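Local coordinates for protein citrate synthase (Metallosphaera sedula, PDB 6ABW) that probably catalyses the condensation of acetyl-CoA with oxaloacetate and water to give citrate and CoA, a step of the tricarboxylic acid cycle, at residues Glu57-His61 against Gln73-Lys78; Tyr96-Ser102 against Ala149-Pro155. All blocks are in the same frame, centred on the assembly; numbering follows the deposited sequence.

Contact 1: Glu57-His61 against Gln73-Lys78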
loop_
_atom_site.group_PDB
_atom_site.type_symbol
_atom_site.label_atom_id
_atom_site.label_comp_id
_atom_site.label_asym_id
_atom_site.label_seq_id
_atom_site.Cartn_x
_atom_site.Cartn_y
_atom_site.Cartn_z
ATOM N N GLU A 57 -17.192 -3.670 -19.902
ATOM C CA GLU A 57 -16.233 -4.638 -20.515
ATOM C C GLU A 57 -15.484 -4.047 -21.691
ATOM O O GLU A 57 -14.281 -4.194 -21.839
ATOM C CB GLU A 57 -16.944 -5.904 -20.990
ATOM C CG GLU A 57 -17.547 -6.714 -19.843
ATOM C CD GLU A 57 -19.043 -6.481 -19.552
ATOM O OE1 GLU A 57 -19.506 -5.314 -19.578
ATOM O OE2 GLU A 57 -19.751 -7.449 -19.181
ATOM N N GLU A 58 -16.208 -3.302 -22.517
ATOM C CA GLU A 58 -15.577 -2.596 -23.613
ATOM C C GLU A 58 -14.609 -1.528 -23.199
ATOM O O GLU A 58 -13.580 -1.389 -23.794
ATOM C CB GLU A 58 -16.640 -2.042 -24.603
ATOM C CG GLU A 58 -17.366 -3.135 -25.396
ATOM C CD GLU A 58 -18.602 -2.605 -26.166
ATOM O OE1 GLU A 58 -18.488 -2.414 -27.416
ATOM O OE2 GLU A 58 -19.659 -2.287 -25.532
ATOM N N VAL A 59 -14.921 -0.807 -22.123
ATOM C CA VAL A 59 -14.025 0.170 -21.615
ATOM C C VAL A 59 -12.792 -0.473 -20.906
ATOM O O VAL A 59 -11.700 0.054 -20.991
ATOM C CB VAL A 59 -14.795 1.193 -20.685
ATOM C CG1 VAL A 59 -13.828 2.084 -19.951
ATOM C CG2 VAL A 59 -15.760 2.038 -21.475
ATOM N N VAL A 60 -12.977 -1.620 -20.266
ATOM C CA VAL A 60 -11.829 -2.376 -19.763
ATOM C C VAL A 60 -10.841 -2.671 -20.908
ATOM O O VAL A 60 -9.669 -2.402 -20.829
ATOM C CB VAL A 60 -12.310 -3.680 -19.148
ATOM C CG1 VAL A 60 -11.132 -4.572 -18.809
ATOM C CG2 VAL A 60 -13.100 -3.409 -17.852
ATOM N N HIS A 61 -11.381 -3.156 -22.039
ATOM C CA HIS A 61 -10.543 -3.428 -23.227
ATOM C C HIS A 61 -9.883 -2.175 -23.765
ATOM O O HIS A 61 -8.698 -2.184 -24.054
ATOM C CB HIS A 61 -11.388 -4.175 -24.282
ATOM C CG HIS A 61 -10.581 -4.757 -25.388
ATOM N ND1 HIS A 61 -9.943 -3.991 -26.332
ATOM C CD2 HIS A 61 -10.169 -6.038 -25.596
ATOM C CE1 HIS A 61 -9.224 -4.771 -27.122
ATOM N NE2 HIS A 61 -9.337 -6.017 -26.688
ATOM N N GLN A 73 -12.659 -10.204 -29.712
ATOM C CA GLN A 73 -11.908 -9.672 -28.575
ATOM C C GLN A 73 -12.807 -9.570 -27.358
ATOM O O GLN A 73 -12.410 -9.977 -26.226
ATOM C CB GLN A 73 -11.231 -8.366 -28.857
ATOM C CG GLN A 73 -10.052 -8.480 -29.761
ATOM C CD GLN A 73 -9.525 -7.160 -30.269
ATOM O OE1 GLN A 73 -10.225 -6.144 -30.369
ATOM N NE2 GLN A 73 -8.294 -7.196 -30.660
ATOM N N LEU A 74 -14.012 -9.080 -27.555
ATOM C CA LEU A 74 -14.944 -8.907 -26.460
ATOM C C LEU A 74 -15.326 -10.226 -25.842
ATOM O O LEU A 74 -15.438 -10.380 -24.642
ATOM C CB LEU A 74 -16.190 -8.198 -26.900
ATOM C CG LEU A 74 -17.242 -7.890 -25.844
ATOM C CD1 LEU A 74 -16.684 -7.130 -24.627
ATOM C CD2 LEU A 74 -18.324 -7.060 -26.461
ATOM N N GLN A 75 -15.593 -11.195 -26.701
ATOM C CA GLN A 75 -15.865 -12.546 -26.257
ATOM C C GLN A 75 -14.776 -13.191 -25.398
ATOM O O GLN A 75 -15.116 -13.863 -24.390
ATOM C CB GLN A 75 -16.186 -13.401 -27.492
ATOM C CG GLN A 75 -16.510 -14.853 -27.313
ATOM C CD GLN A 75 -16.453 -15.584 -28.678
ATOM O OE1 GLN A 75 -16.043 -16.752 -28.738
ATOM N NE2 GLN A 75 -16.808 -14.863 -29.794
ATOM N N ARG A 76 -13.517 -13.043 -25.789
ATOM C CA ARG A 76 -12.406 -13.613 -25.033
ATOM C C ARG A 76 -12.294 -12.908 -23.674
ATOM O O ARG A 76 -12.061 -13.549 -22.652
ATOM C CB ARG A 76 -11.067 -13.488 -25.774
ATOM C CG ARG A 76 -10.861 -14.601 -26.839
ATOM C CD ARG A 76 -9.519 -14.435 -27.554
ATOM N NE ARG A 76 -9.681 -13.773 -28.855
ATOM C CZ ARG A 76 -9.090 -12.636 -29.258
ATOM N NH1 ARG A 76 -8.216 -11.956 -28.504
ATOM N NH2 ARG A 76 -9.360 -12.172 -30.471
ATOM N N LEU A 77 -12.522 -11.594 -23.682
ATOM C CA LEU A 77 -12.509 -10.804 -22.443
ATOM C C LEU A 77 -13.574 -11.213 -21.497
ATOM O O LEU A 77 -13.296 -11.367 -20.316
ATOM C CB LEU A 77 -12.624 -9.316 -22.753
ATOM C CG LEU A 77 -12.859 -8.393 -21.533
ATOM C CD1 LEU A 77 -11.698 -8.551 -20.645
ATOM C CD2 LEU A 77 -12.903 -6.974 -22.035
ATOM N N LYS A 78 -14.810 -11.344 -21.954
ATOM C CA LYS A 78 -15.861 -11.838 -21.139
ATOM C C LYS A 78 -15.634 -13.218 -20.527
ATOM O O LYS A 78 -15.955 -13.414 -19.348
ATOM C CB LYS A 78 -17.143 -11.830 -21.921
ATOM C CG LYS A 78 -17.659 -10.429 -22.166
ATOM C CD LYS A 78 -18.900 -10.492 -23.015
ATOM C CE LYS A 78 -19.581 -9.127 -23.018
ATOM N NZ LYS A 78 -20.767 -9.250 -23.897
#
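Apolar packing carries most of this contact. Leu-77 points toward the 57-61 helix and its CD2 lies 3.1 Å from Glu-57 O, a close approach to a carbonyl already engaged by His-61 N (N to O 3.1 Å) in the helical i to i+4 bond. The same CD2 is 3.9 Å from His-61 CB and 4.4 Å from Val-60 CG1, so one leucine methyl touches three residues of the turn. Leu-74, one turn earlier, brings its CD1 to 3.8 Å from Glu-57 CB and 4.1 Å from Glu-58 CG, using the aliphatic parts of two acidic side chains; it also packs on Ile-386 of the second subunit.

No hydrogen bond crosses between the segments, and the polar ends of Glu-57, Glu-58, His-61 and Gln-73 find partners outside them. Glu-57 OE2 accepts from Phe-164 N, Glu-58 forms a salt bridge with Arg-389 of the second subunit, His-61 ND1 bonds to Asp-67 O, and Gln-73 OE1 accepts from Thr-70 N. His-61 CE1 merely approaches Gln-73 OE1, at 3.7 Å.

The axes of the two short helical segments approach to 10.2 Å at 102°, and 357 Å² is buried. Helices 56-65 and 71-84, joined by residues 66-70, are thus consecutive helices packed nearly at right angles in the mainly helical citrate synthase fold, at the dimer interface and away from the acetyl-CoA site.

Contact 2: Tyr96-Ser102 against Ala149-Pro155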
loop_
_atom_site.group_PDB
_atom_site.type_symbol
_atom_site.label_atom_id
_atom_site.label_comp_id
_atom_site.label_asym_id
_atom_site.label_seq_id
_atom_site.Cartn_x
_atom_site.Cartn_y
_atom_site.Cartn_z
ATOM N N TYR A 96 -15.043 -11.995 6.094
ATOM C CA TYR A 96 -16.071 -12.281 7.087
ATOM C C TYR A 96 -15.501 -12.387 8.505
ATOM O O TYR A 96 -16.257 -12.392 9.450
ATOM C CB TYR A 96 -16.817 -13.586 6.745
ATOM C CG TYR A 96 -17.939 -13.319 5.777
ATOM C CD1 TYR A 96 -17.683 -13.228 4.412
ATOM C CD2 TYR A 96 -19.224 -13.153 6.215
ATOM C CE1 TYR A 96 -18.688 -12.973 3.483
ATOM C CE2 TYR A 96 -20.252 -12.919 5.299
ATOM C CZ TYR A 96 -19.974 -12.800 3.962
ATOM O OH TYR A 96 -20.989 -12.591 3.087
ATOM N N SER A 97 -14.190 -12.358 8.683
ATOM C CA SER A 97 -13.647 -12.404 10.045
ATOM C C SER A 97 -13.289 -11.006 10.610
ATOM O O SER A 97 -13.051 -10.871 11.803
ATOM C CB SER A 97 -12.448 -13.322 10.079
ATOM O OG SER A 97 -11.386 -12.649 9.527
ATOM N N LEU A 98 -13.276 -9.977 9.757
ATOM C CA LEU A 98 -13.077 -8.597 10.236
ATOM C C LEU A 98 -14.318 -8.107 10.979
ATOM O O LEU A 98 -15.420 -8.601 10.741
ATOM C CB LEU A 98 -12.704 -7.713 9.074
ATOM C CG LEU A 98 -11.335 -8.010 8.461
ATOM C CD1 LEU A 98 -11.131 -7.227 7.155
ATOM C CD2 LEU A 98 -10.237 -7.616 9.440
ATOM N N PRO A 99 -14.164 -7.170 11.911
ATOM C CA PRO A 99 -15.361 -6.607 12.555
ATOM C C PRO A 99 -16.317 -6.028 11.541
ATOM O O PRO A 99 -15.902 -5.423 10.578
ATOM C CB PRO A 99 -14.843 -5.494 13.450
ATOM C CG PRO A 99 -13.425 -5.840 13.661
ATOM C CD PRO A 99 -12.942 -6.605 12.435
ATOM N N ARG A 100 -17.593 -6.288 11.739
ATOM C CA ARG A 100 -18.588 -5.911 10.765
ATOM C C ARG A 100 -18.727 -4.397 10.618
ATOM O O ARG A 100 -19.251 -3.943 9.602
ATOM C CB ARG A 100 -19.950 -6.553 11.070
ATOM C CG ARG A 100 -20.000 -8.056 10.725
ATOM C CD ARG A 100 -21.334 -8.680 11.094
ATOM N NE ARG A 100 -22.405 -7.903 10.479
ATOM C CZ ARG A 100 -23.694 -7.957 10.798
ATOM N NH1 ARG A 100 -24.121 -8.823 11.712
ATOM N NH2 ARG A 100 -24.561 -7.169 10.158
ATOM N N ASP A 101 -18.284 -3.621 11.604
ATOM C CA ASP A 101 -18.297 -2.180 11.502
ATOM C C ASP A 101 -17.007 -1.626 10.868
ATOM O O ASP A 101 -16.847 -0.439 10.863
ATOM C CB ASP A 101 -18.646 -1.472 12.833
ATOM C CG ASP A 101 -17.595 -1.606 13.918
ATOM O OD1 ASP A 101 -16.667 -2.465 13.830
ATOM O OD2 ASP A 101 -17.705 -0.855 14.931
ATOM N N SER A 102 -16.119 -2.469 10.333
ATOM C CA SER A 102 -14.833 -1.965 9.773
ATOM C C SER A 102 -15.091 -1.162 8.499
ATOM O O SER A 102 -16.057 -1.422 7.791
ATOM C CB SER A 102 -13.899 -3.107 9.363
ATOM O OG SER A 102 -13.767 -4.055 10.367
ATOM N N ALA A 149 -20.824 -9.328 4.012
ATOM C CA ALA A 149 -20.289 -9.401 5.359
ATOM C C ALA A 149 -20.778 -8.354 6.310
ATOM O O ALA A 149 -21.168 -8.647 7.455
ATOM C CB ALA A 149 -18.791 -9.467 5.374
ATOM N N LYS A 150 -20.762 -7.107 5.859
ATOM C CA LYS A 150 -21.178 -6.010 6.712
ATOM C C LYS A 150 -22.694 -6.100 7.035
ATOM O O LYS A 150 -23.098 -5.742 8.140
ATOM C CB LYS A 150 -20.787 -4.671 6.107
ATOM C CG LYS A 150 -19.294 -4.410 6.200
ATOM C CD LYS A 150 -18.897 -3.081 5.530
ATOM C CE LYS A 150 -19.265 -1.845 6.341
ATOM N NZ LYS A 150 -18.768 -1.743 7.746
ATOM N N GLU A 151 -23.461 -6.634 6.127
ATOM C CA GLU A 151 -24.882 -6.817 6.279
ATOM C C GLU A 151 -25.215 -8.147 7.028
ATOM O O GLU A 151 -26.365 -8.346 7.389
ATOM C CB GLU A 151 -25.546 -6.831 4.927
ATOM C CG GLU A 151 -25.570 -5.563 4.087
ATOM C CD GLU A 151 -26.501 -4.440 4.568
ATOM O OE1 GLU A 151 -26.217 -3.764 5.628
ATOM O OE2 GLU A 151 -27.489 -4.174 3.808
ATOM N N GLY A 152 -24.246 -9.039 7.241
ATOM C CA GLY A 152 -24.441 -10.314 7.957
ATOM C C GLY A 152 -25.171 -11.316 7.096
ATOM O O GLY A 152 -25.899 -12.126 7.616
ATOM N N LYS A 153 -24.973 -11.276 5.771
ATOM C CA LYS A 153 -25.551 -12.267 4.848
ATOM C C LYS A 153 -24.523 -13.301 4.442
ATOM O O LYS A 153 -23.308 -13.069 4.486
ATOM C CB LYS A 153 -26.009 -11.609 3.563
ATOM C CG LYS A 153 -27.179 -10.648 3.707
ATOM C CD LYS A 153 -27.455 -10.084 2.303
ATOM C CE LYS A 153 -28.848 -9.546 2.083
ATOM N NZ LYS A 153 -29.158 -8.582 3.158
ATOM N N LYS A 154 -24.991 -14.444 3.968
ATOM C CA LYS A 154 -24.126 -15.454 3.480
ATOM C C LYS A 154 -23.303 -15.007 2.244
ATOM O O LYS A 154 -23.802 -14.208 1.441
ATOM C CB LYS A 154 -25.036 -16.638 3.089
ATOM C CG LYS A 154 -24.325 -17.930 2.837
ATOM C CD LYS A 154 -25.204 -19.182 3.086
ATOM C CE LYS A 154 -26.607 -19.072 2.501
ATOM N NZ LYS A 154 -26.669 -18.557 1.093
ATOM N N PRO A 155 -22.057 -15.521 2.057
ATOM C CA PRO A 155 -21.290 -15.093 0.860
ATOM C C PRO A 155 -21.957 -15.399 -0.481
ATOM O O PRO A 155 -22.805 -16.310 -0.588
ATOM C CB PRO A 155 -19.965 -15.855 0.957
ATOM C CG PRO A 155 -19.944 -16.476 2.289
ATOM C CD PRO A 155 -21.258 -16.357 2.949
HETATM O O HOH W 1 -22.116 -2.744 9.280
#
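Both segments leave a helix: 96-102 runs from the end of helix 89-97 into a type I turn, Pro-99 to Ser-102, closed by Ser-102 N to Pro-99 O (3.0 Å), while 149-155 ends its helix in a Schellman motif at Gly-152, whose phi is 75°. The backbones come closest at Arg-100 and Lys-150, with CA atoms 4.8 Å apart. An ideal CB on Gly-152 would lie 3.0 Å from Arg-100 NH1, a clash, so the tight approach fits a residue without a side chain.

Arg-100 exploits the helix end, donating from NH2 (2.9 Å) and NE (3.3 Å) to Lys-150 O; its guanidinium also lies with one face over Gly-152 N. The arginine thus binds a carbonyl of the last helical turn, joining the turn after helix 89-97 to the C-terminal end of helix 128-151 in the mainly helical citrate synthase fold. Lys-150 reciprocates: NZ donates to Arg-100 O (2.9 Å) and Ser-102 O (2.7 Å), and its ammonium makes a cation-pi contact with Tyr-340.

Tyr-96 lays its ring on Ala-149, whose CB sits 3.6 Å from the ring centroid, 7° off the normal, a CH-pi contact; Tyr-96 OH donates to Lys-153 O (2.8 Å), and Tyr-96 CE1 meets Pro-155 CG at 3.9 Å.

From the N terminus, contact 1 comes first: after helix 56-65 the chain turns by roughly a right angle through residues 66-70, and helix 71-84 packs across it, closing a loop of 11 residues between the segments. The chain then enters helix 89-97, whose end opens contact 2. That contact closes a much longer loop of 46 residues, mostly helices 104-119 and 128-151, by bringing the end of helix 128-151 back to the exit of helix 89-97. The two loops are in series, neither nested nor crossed. Their centres lie 32 Å apart and their nearest atoms about 20 Å apart, so they do not touch, yet residues of both pack against the second subunit.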